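PDB 3GJY: spermidine synthase from Corynebacterium glutamicum ATCC 13032, which probably transfers an aminopropyl group from decarboxylated S-adenosylmethionine to putrescine, yielding spermidine in polyamine biosynthesis. Local coordinates for residues L213-A227 with G238-F250. Numbering follows the deposited sequence.
Sequences LAGMMEVFEHVAVIA and GNIILMGSDTEFF
Strands 222-227 and 238-245 run antiparallel, and three residue pairs, H222 with S245, A224 with M243 and I226 with I241, exchange backbone hydrogen bonds. I241 N reaches I226 O at 2.8 Å; at the other end the bond from H222 N to S245 O is weak, bent to 130° at the hydrogen. Between these pairs CA-H groups of the alternate residues also approach the carbonyls, V223 CA lying 3.1 Å from M243 O, which A224 N also uses.

Helix 207-219 lies over the face that carries V225 and L242. M216, a selenomethionine, rests SE on L242 CB (3.8 Å), and the bend at its chi3 (68°) brings CE down onto the peptide between M243 and G244. L242 CD2 touches both V225 CG1 and L213 CG, while the F220 ring sets one face over the backbone at G244, where no side chain intervenes. Here 238-245 is the reversed strand of the Rossmann-like AdoMet-dependent methyltransferase fold, inserted between 194-202 and 222-227 and antiparallel to both.

On the other face A224 CB sits over the F249 ring, a CH-pi contact 4.1 Å from the centroid, and M243 CE touches I226 CD1. A second CH-pi contact puts E248 CG over one face of the H222 imidazole, 3.7 Å from its centroid, and E276 holds ND1 of that ring.

Polar contacts gather where 222-227 begins and 238-245 ends. E221 N donates to D246 OD1 (3.0 Å), approaching nearly in line with its C-O bond; a water joins the same oxygen to V219 O, and OD2 is bonded to H187.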
ATOM      1  N   LEU A 213       4.241  13.743   0.438  1.00 14.00           N
ATOM      2  CA  LEU A 213       5.680  13.709   0.684  1.00 13.96           C
ATOM      3  C   LEU A 213       6.172  14.808   1.641  1.00 14.27           C
ATOM      4  O   LEU A 213       7.022  14.546   2.514  1.00 15.50           O
ATOM      5  CB  LEU A 213       6.499  13.755  -0.628  1.00 14.51           C
ATOM      6  CG  LEU A 213       6.343  12.453  -1.428  1.00 14.56           C
ATOM      7  CD1 LEU A 213       6.705  12.723  -2.908  1.00 17.35           C
ATOM      8  CD2 LEU A 213       7.234  11.369  -0.848  1.00 15.53           C
ATOM      9  N   ALA A 214       5.688  16.043   1.450  1.00 14.44           N
ATOM     10  CA  ALA A 214       6.039  17.127   2.368  1.00 15.96           C
ATOM     11  C   ALA A 214       5.719  16.769   3.835  1.00 15.82           C
ATOM     12  O   ALA A 214       6.537  16.973   4.735  1.00 16.66           O
ATOM     13  CB  ALA A 214       5.348  18.458   1.947  1.00 16.69           C
ATOM     14  N   GLY A 215       4.567  16.136   4.072  1.00 15.58           N
ATOM     15  CA  GLY A 215       4.204  15.762   5.433  1.00 15.91           C
ATOM     16  C   GLY A 215       5.079  14.626   5.938  1.00 14.66           C
ATOM     17  O   GLY A 215       5.524  14.643   7.074  1.00 15.46           O
HETATM   18  N   MSE A 216       5.325  13.652   5.065  1.00 14.61           N
HETATM   19  CA  MSE A 216       6.207  12.525   5.421  1.00 14.58           C
HETATM   20  C   MSE A 216       7.609  13.022   5.812  1.00 14.47           C
HETATM   21  O   MSE A 216       8.233  12.478   6.737  1.00 14.80           O
HETATM   22  CB  MSE A 216       6.298  11.516   4.275  1.00 13.83           C
HETATM   23  CG  MSE A 216       4.934  10.807   4.076  1.00 13.14           C
HETATM   24 SE   MSE A 216       4.870   9.910   2.352  0.70 13.59          SE
HETATM   25  CE  MSE A 216       6.203   8.573   2.776  1.00 13.98           C
HETATM   26  N   MSE A 217       8.098  14.060   5.120  1.00 15.22           N
HETATM   27  CA  MSE A 217       9.447  14.568   5.403  1.00 17.07           C
HETATM   28  C   MSE A 217       9.578  15.275   6.757  1.00 17.41           C
HETATM   29  O   MSE A 217      10.694  15.420   7.262  1.00 19.01           O
HETATM   30  CB  MSE A 217       9.948  15.454   4.256  1.00 17.75           C
HETATM   31  CG  MSE A 217      10.310  14.651   3.029  1.00 20.30           C
HETATM   32 SE   MSE A 217      10.954  15.785   1.601  0.75 29.83          SE
HETATM   33  CE  MSE A 217       9.383  15.957   0.693  1.00 24.39           C
ATOM     34  N   GLU A 218       8.458  15.710   7.336  1.00 18.53           N
ATOM     35  CA  GLU A 218       8.490  16.267   8.697  1.00 19.33           C
ATOM     36  C   GLU A 218       8.597  15.184   9.765  1.00 17.69           C
ATOM     37  O   GLU A 218       8.899  15.457  10.930  1.00 20.22           O
ATOM     38  CB  GLU A 218       7.191  17.037   8.985  1.00 20.86           C
ATOM     39  CG  GLU A 218       6.980  18.294   8.283  1.00 24.62           C
ATOM     40  CD  GLU A 218       5.829  19.079   8.923  1.00 25.23           C
ATOM     41  OE1 GLU A 218       5.538  18.918  10.142  1.00 29.75           O
ATOM     42  OE2 GLU A 218       5.218  19.835   8.183  1.00 30.68           O
ATOM     43  N   VAL A 219       8.245  13.952   9.399  1.00 15.86           N
ATOM     44  CA  VAL A 219       8.078  12.870  10.352  1.00 15.25           C
ATOM     45  C   VAL A 219       9.190  11.805  10.251  1.00 15.26           C
ATOM     46  O   VAL A 219       9.683  11.309  11.291  1.00 17.34           O
ATOM     47  CB  VAL A 219       6.704  12.229  10.148  1.00 14.70           C
ATOM     48  CG1 VAL A 219       6.525  11.026  11.060  1.00 16.11           C
ATOM     49  CG2 VAL A 219       5.620  13.255  10.444  1.00 15.12           C
ATOM     50  N   PHE A 220       9.534  11.416   9.018  1.00 14.00           N
ATOM     51  CA  PHE A 220      10.561  10.397   8.734  1.00 14.70           C
ATOM     52  C   PHE A 220      11.837  11.090   8.296  1.00 14.23           C
ATOM     53  O   PHE A 220      11.791  12.050   7.534  1.00 15.76           O
ATOM     54  CB  PHE A 220      10.090   9.459   7.612  1.00 13.84           C
ATOM     55  CG  PHE A 220       8.874   8.627   7.995  1.00 13.89           C
ATOM     56  CD1 PHE A 220       9.012   7.526   8.814  1.00 11.89           C
ATOM     57  CD2 PHE A 220       7.586   9.048   7.644  1.00 14.45           C
ATOM     58  CE1 PHE A 220       7.897   6.766   9.200  1.00 13.93           C
ATOM     59  CE2 PHE A 220       6.455   8.290   8.014  1.00 15.57           C
ATOM     60  CZ  PHE A 220       6.617   7.162   8.832  1.00 13.59           C
ATOM     61  N   GLU A 221      12.982  10.535   8.680  1.00 14.29           N
ATOM     62  CA  GLU A 221      14.265  11.127   8.258  1.00 14.61           C
ATOM     63  C   GLU A 221      14.532  10.919   6.767  1.00 13.29           C
ATOM     64  O   GLU A 221      15.229  11.700   6.138  1.00 15.77           O
ATOM     65  CB  GLU A 221      15.429  10.505   9.052  1.00 15.72           C
ATOM     66  CG  GLU A 221      15.474  10.867  10.548  1.00 20.30           C
ATOM     67  CD  GLU A 221      16.611  10.124  11.262  1.00 26.90           C
ATOM     68  OE1 GLU A 221      17.762  10.153  10.748  1.00 30.77           O
ATOM     69  OE2 GLU A 221      16.361   9.505  12.320  1.00 31.84           O
ATOM     70  N   HIS A 222      13.964   9.868   6.183  1.00 12.96           N
ATOM     71  CA  HIS A 222      14.304   9.499   4.789  1.00 13.40           C
ATOM     72  C   HIS A 222      13.047   9.149   4.006  1.00 13.51           C
ATOM     73  O   HIS A 222      12.070   8.657   4.575  1.00 13.05           O
ATOM     74  CB  HIS A 222      15.313   8.337   4.736  1.00 14.63           C
ATOM     75  CG  HIS A 222      16.555   8.618   5.507  1.00 15.15           C
ATOM     76  ND1 HIS A 222      17.471   9.558   5.089  1.00 16.33           N
ATOM     77  CD2 HIS A 222      16.987   8.163   6.708  1.00 16.72           C
ATOM     78  CE1 HIS A 222      18.435   9.647   5.988  1.00 18.21           C
ATOM     79  NE2 HIS A 222      18.169   8.814   6.981  1.00 18.80           N
ATOM     80  N   VAL A 223      13.092   9.425   2.701  1.00 13.52           N
ATOM     81  CA  VAL A 223      11.973   9.130   1.781  1.00 13.59           C
ATOM     82  C   VAL A 223      12.502   8.669   0.449  1.00 13.54           C
ATOM     83  O   VAL A 223      13.629   8.987   0.069  1.00 14.88           O
ATOM     84  CB  VAL A 223      11.057  10.363   1.558  1.00 13.35           C
ATOM     85  CG1 VAL A 223      10.186  10.680   2.806  1.00 14.84           C
ATOM     86  CG2 VAL A 223      11.900  11.599   1.167  1.00 14.26           C
ATOM     87  N   ALA A 224      11.665   7.922  -0.270  1.00 13.24           N
ATOM     88  CA  ALA A 224      11.956   7.473  -1.623  1.00 13.18           C
ATOM     89  C   ALA A 224      10.642   7.159  -2.307  1.00 13.27           C
ATOM     90  O   ALA A 224       9.596   7.018  -1.638  1.00 12.77           O
ATOM     91  CB  ALA A 224      12.848   6.216  -1.601  1.00 14.45           C
ATOM     92  N   VAL A 225      10.688   7.053  -3.634  1.00 12.39           N
ATOM     93  CA  VAL A 225       9.480   6.747  -4.383  1.00 13.30           C
ATOM     94  C   VAL A 225       9.710   5.735  -5.508  1.00 12.78           C
ATOM     95  O   VAL A 225      10.834   5.540  -5.988  1.00 14.17           O
ATOM     96  CB  VAL A 225       8.746   8.039  -4.932  1.00 14.77           C
ATOM     97  CG1 VAL A 225       8.374   9.060  -3.858  1.00 16.03           C
ATOM     98  CG2 VAL A 225       9.452   8.632  -6.063  1.00 17.53           C
ATOM     99  N   ILE A 226       8.622   5.085  -5.895  1.00 12.99           N
ATOM    100  CA  ILE A 226       8.560   4.317  -7.131  1.00 13.34           C
ATOM    101  C   ILE A 226       7.417   4.838  -7.967  1.00 14.30           C
ATOM    102  O   ILE A 226       6.278   4.906  -7.524  1.00 15.48           O
ATOM    103  CB  ILE A 226       8.396   2.819  -6.861  1.00 13.00           C
ATOM    104  CG1 ILE A 226       9.673   2.226  -6.218  1.00 13.34           C
ATOM    105  CG2 ILE A 226       8.143   2.073  -8.205  1.00 13.51           C
ATOM    106  CD1 ILE A 226       9.454   0.913  -5.550  1.00 14.75           C
ATOM    107  N   ALA A 227       7.734   5.282  -9.186  1.00 17.18           N
ATOM    108  CA  ALA A 227       6.796   6.100  -9.946  1.00 20.32           C
ATOM    109  C   ALA A 227       6.515   5.560 -11.310  1.00 21.84           C
ATOM    110  O   ALA A 227       7.394   4.953 -11.942  1.00 20.45           O
ATOM    111  CB  ALA A 227       7.340   7.538 -10.078  1.00 20.92           C
ATOM    112  N   GLY A 238      -2.084   8.106 -12.597  1.00 26.77           N
ATOM    113  CA  GLY A 238      -1.292   6.938 -12.299  1.00 24.81           C
ATOM    114  C   GLY A 238      -1.041   6.777 -10.810  1.00 23.02           C
ATOM    115  O   GLY A 238      -1.646   7.448  -9.974  1.00 22.79           O
ATOM    116  N   ASN A 239      -0.156   5.850 -10.512  1.00 21.29           N
ATOM    117  CA  ASN A 239       0.164   5.530  -9.129  1.00 20.01           C
ATOM    118  C   ASN A 239       1.580   5.896  -8.871  1.00 18.27           C
ATOM    119  O   ASN A 239       2.457   5.688  -9.738  1.00 18.85           O
ATOM    120  CB  ASN A 239       0.015   4.031  -8.851  1.00 20.87           C
ATOM    121  CG  ASN A 239      -1.383   3.567  -8.998  1.00 22.74           C
ATOM    122  OD1 ASN A 239      -1.827   3.286 -10.112  1.00 26.27           O
ATOM    123  ND2 ASN A 239      -2.117   3.492  -7.885  1.00 23.20           N
ATOM    124  N   ILE A 240       1.806   6.383  -7.657  1.00 16.36           N
ATOM    125  CA  ILE A 240       3.160   6.584  -7.167  1.00 14.58           C
ATOM    126  C   ILE A 240       3.224   5.943  -5.783  1.00 13.46           C
ATOM    127  O   ILE A 240       2.333   6.142  -4.950  1.00 14.84           O
ATOM    128  CB  ILE A 240       3.541   8.113  -7.169  1.00 14.42           C
ATOM    129  CG1 ILE A 240       4.978   8.317  -6.694  1.00 15.96           C
ATOM    130  CG2 ILE A 240       2.523   8.935  -6.363  1.00 15.91           C
ATOM    131  CD1 ILE A 240       5.519   9.720  -7.004  1.00 17.84           C
ATOM    132  N   ILE A 241       4.264   5.158  -5.556  1.00 13.02           N
ATOM    133  CA  ILE A 241       4.480   4.515  -4.260  1.00 11.77           C
ATOM    134  C   ILE A 241       5.404   5.436  -3.444  1.00 12.30           C
ATOM    135  O   ILE A 241       6.526   5.748  -3.865  1.00 13.82           O
ATOM    136  CB  ILE A 241       5.154   3.143  -4.439  1.00 12.41           C
ATOM    137  CG1 ILE A 241       4.317   2.219  -5.367  1.00 15.33           C
ATOM    138  CG2 ILE A 241       5.388   2.515  -3.057  1.00 13.33           C
ATOM    139  CD1 ILE A 241       2.836   2.129  -5.052  1.00 16.22           C
ATOM    140  N   LEU A 242       4.913   5.883  -2.293  1.00 11.35           N
ATOM    141  CA  LEU A 242       5.632   6.792  -1.387  1.00 10.88           C
ATOM    142  C   LEU A 242       6.176   6.006  -0.221  1.00 11.73           C
ATOM    143  O   LEU A 242       5.419   5.292   0.458  1.00 12.45           O
ATOM    144  CB  LEU A 242       4.644   7.842  -0.864  1.00 11.85           C
ATOM    145  CG  LEU A 242       3.789   8.543  -1.942  1.00 11.44           C
ATOM    146  CD1 LEU A 242       2.834   9.539  -1.260  1.00 13.72           C
ATOM    147  CD2 LEU A 242       4.664   9.278  -2.970  1.00 14.20           C
HETATM  148  N   MSE A 243       7.490   6.114   0.009  1.00 11.20           N
HETATM  149  CA  MSE A 243       8.129   5.374   1.083  1.00 11.78           C
HETATM  150  C   MSE A 243       8.789   6.314   2.097  1.00 10.94           C
HETATM  151  O   MSE A 243       9.434   7.290   1.707  1.00 12.66           O
HETATM  152  CB  MSE A 243       9.117   4.335   0.546  1.00 12.34           C
HETATM  153  CG  MSE A 243       8.443   3.270  -0.317  1.00 13.48           C
HETATM  154 SE   MSE A 243       9.661   1.984  -1.035  0.75 18.32          SE
HETATM  155  CE  MSE A 243      10.342   3.104  -2.420  1.00 19.95           C
ATOM    156  N   GLY A 244       8.611   6.028   3.385  1.00 11.81           N
ATOM    157  CA  GLY A 244       9.232   6.820   4.444  1.00 12.18           C
ATOM    158  C   GLY A 244       9.835   5.887   5.484  1.00 10.94           C
ATOM    159  O   GLY A 244       9.279   4.822   5.771  1.00 11.68           O
ATOM    160  N   SER A 245      11.012   6.240   6.006  1.00 12.10           N
ATOM    161  CA  SER A 245      11.638   5.476   7.076  1.00 11.90           C
ATOM    162  C   SER A 245      12.717   6.327   7.723  1.00 11.96           C
ATOM    163  O   SER A 245      13.265   7.253   7.073  1.00 12.89           O
ATOM    164  CB  SER A 245      12.345   4.249   6.492  1.00 11.71           C
ATOM    165  OG  SER A 245      12.943   3.430   7.506  1.00 12.61           O
ATOM    166  N   ASP A 246      13.042   6.003   8.979  1.00 12.71           N
ATOM    167  CA  ASP A 246      14.255   6.568   9.589  1.00 12.78           C
ATOM    168  C   ASP A 246      15.543   5.860   9.141  1.00 13.02           C
ATOM    169  O   ASP A 246      16.642   6.341   9.419  1.00 14.59           O
ATOM    170  CB  ASP A 246      14.180   6.583  11.109  1.00 12.67           C
ATOM    171  CG  ASP A 246      13.148   7.579  11.621  1.00 11.04           C
ATOM    172  OD1 ASP A 246      12.814   8.561  10.918  1.00 14.47           O
ATOM    173  OD2 ASP A 246      12.726   7.381  12.773  1.00 15.04           O
ATOM    174  N   THR A 247      15.382   4.736   8.454  1.00 13.79           N
ATOM    175  CA  THR A 247      16.486   4.033   7.793  1.00 13.62           C
ATOM    176  C   THR A 247      16.699   4.642   6.398  1.00 13.88           C
ATOM    177  O   THR A 247      15.730   4.900   5.681  1.00 14.07           O
ATOM    178  CB  THR A 247      16.144   2.527   7.663  1.00 13.93           C
ATOM    179  OG1 THR A 247      15.887   1.985   8.957  1.00 16.60           O
ATOM    180  CG2 THR A 247      17.277   1.712   6.983  1.00 14.28           C
ATOM    181  N   GLU A 248      17.966   4.913   6.036  1.00 15.25           N
ATOM    182  CA  GLU A 248      18.275   5.396   4.694  1.00 15.95           C
ATOM    183  C   GLU A 248      17.788   4.459   3.595  1.00 15.81           C
ATOM    184  O   GLU A 248      17.905   3.253   3.725  1.00 16.67           O
ATOM    185  CB  GLU A 248      19.796   5.577   4.535  1.00 17.24           C
ATOM    186  CG  GLU A 248      20.355   6.650   5.402  1.00 23.86           C
ATOM    187  CD  GLU A 248      21.804   6.900   5.127  1.00 30.77           C
ATOM    188  OE1 GLU A 248      22.120   7.395   4.024  1.00 35.25           O
ATOM    189  OE2 GLU A 248      22.612   6.609   6.024  1.00 35.95           O
ATOM    190  N   PHE A 249      17.220   5.034   2.541  1.00 15.68           N
ATOM    191  CA  PHE A 249      16.874   4.296   1.340  1.00 14.58           C
ATOM    192  C   PHE A 249      18.080   4.204   0.424  1.00 16.02           C
ATOM    193  O   PHE A 249      19.022   5.020   0.504  1.00 16.36           O
ATOM    194  CB  PHE A 249      15.696   4.976   0.638  1.00 14.39           C
ATOM    195  CG  PHE A 249      14.390   4.817   1.391  1.00 14.85           C
ATOM    196  CD1 PHE A 249      13.751   3.566   1.452  1.00 15.07           C
ATOM    197  CD2 PHE A 249      13.872   5.858   2.117  1.00 16.13           C
ATOM    198  CE1 PHE A 249      12.570   3.404   2.171  1.00 14.77           C
ATOM    199  CE2 PHE A 249      12.678   5.700   2.824  1.00 14.00           C
ATOM    200  CZ  PHE A 249      12.052   4.465   2.871  1.00 12.86           C
ATOM    201  N   PHE A 250      18.047   3.224  -0.461  1.00 16.23           N
ATOM    202  CA  PHE A 250      19.157   3.005  -1.394  1.00 18.21           C
ATOM    203  C   PHE A 250      19.330   4.234  -2.305  1.00 18.23           C
ATOM    204  O   PHE A 250      18.367   4.936  -2.658  1.00 17.44           O
ATOM    205  CB  PHE A 250      18.934   1.691  -2.164  1.00 19.70           C
ATOM    206  CG  PHE A 250      18.894   0.476  -1.257  1.00 25.37           C
ATOM    207  CD1 PHE A 250      20.031   0.076  -0.560  1.00 28.81           C
ATOM    208  CD2 PHE A 250      17.722  -0.239  -1.087  1.00 30.93           C
ATOM    209  CE1 PHE A 250      20.001  -1.045   0.287  1.00 31.78           C
ATOM    210  CE2 PHE A 250      17.681  -1.361  -0.242  1.00 32.30           C
ATOM    211  CZ  PHE A 250      18.825  -1.759   0.428  1.00 32.61           C
TER
HETATM  212  O   HOH W   1      12.142  10.691  12.439  1.00 23.92           O
HETATM  213  O   HOH W   2      17.928   6.390  12.563  1.00 50.06           O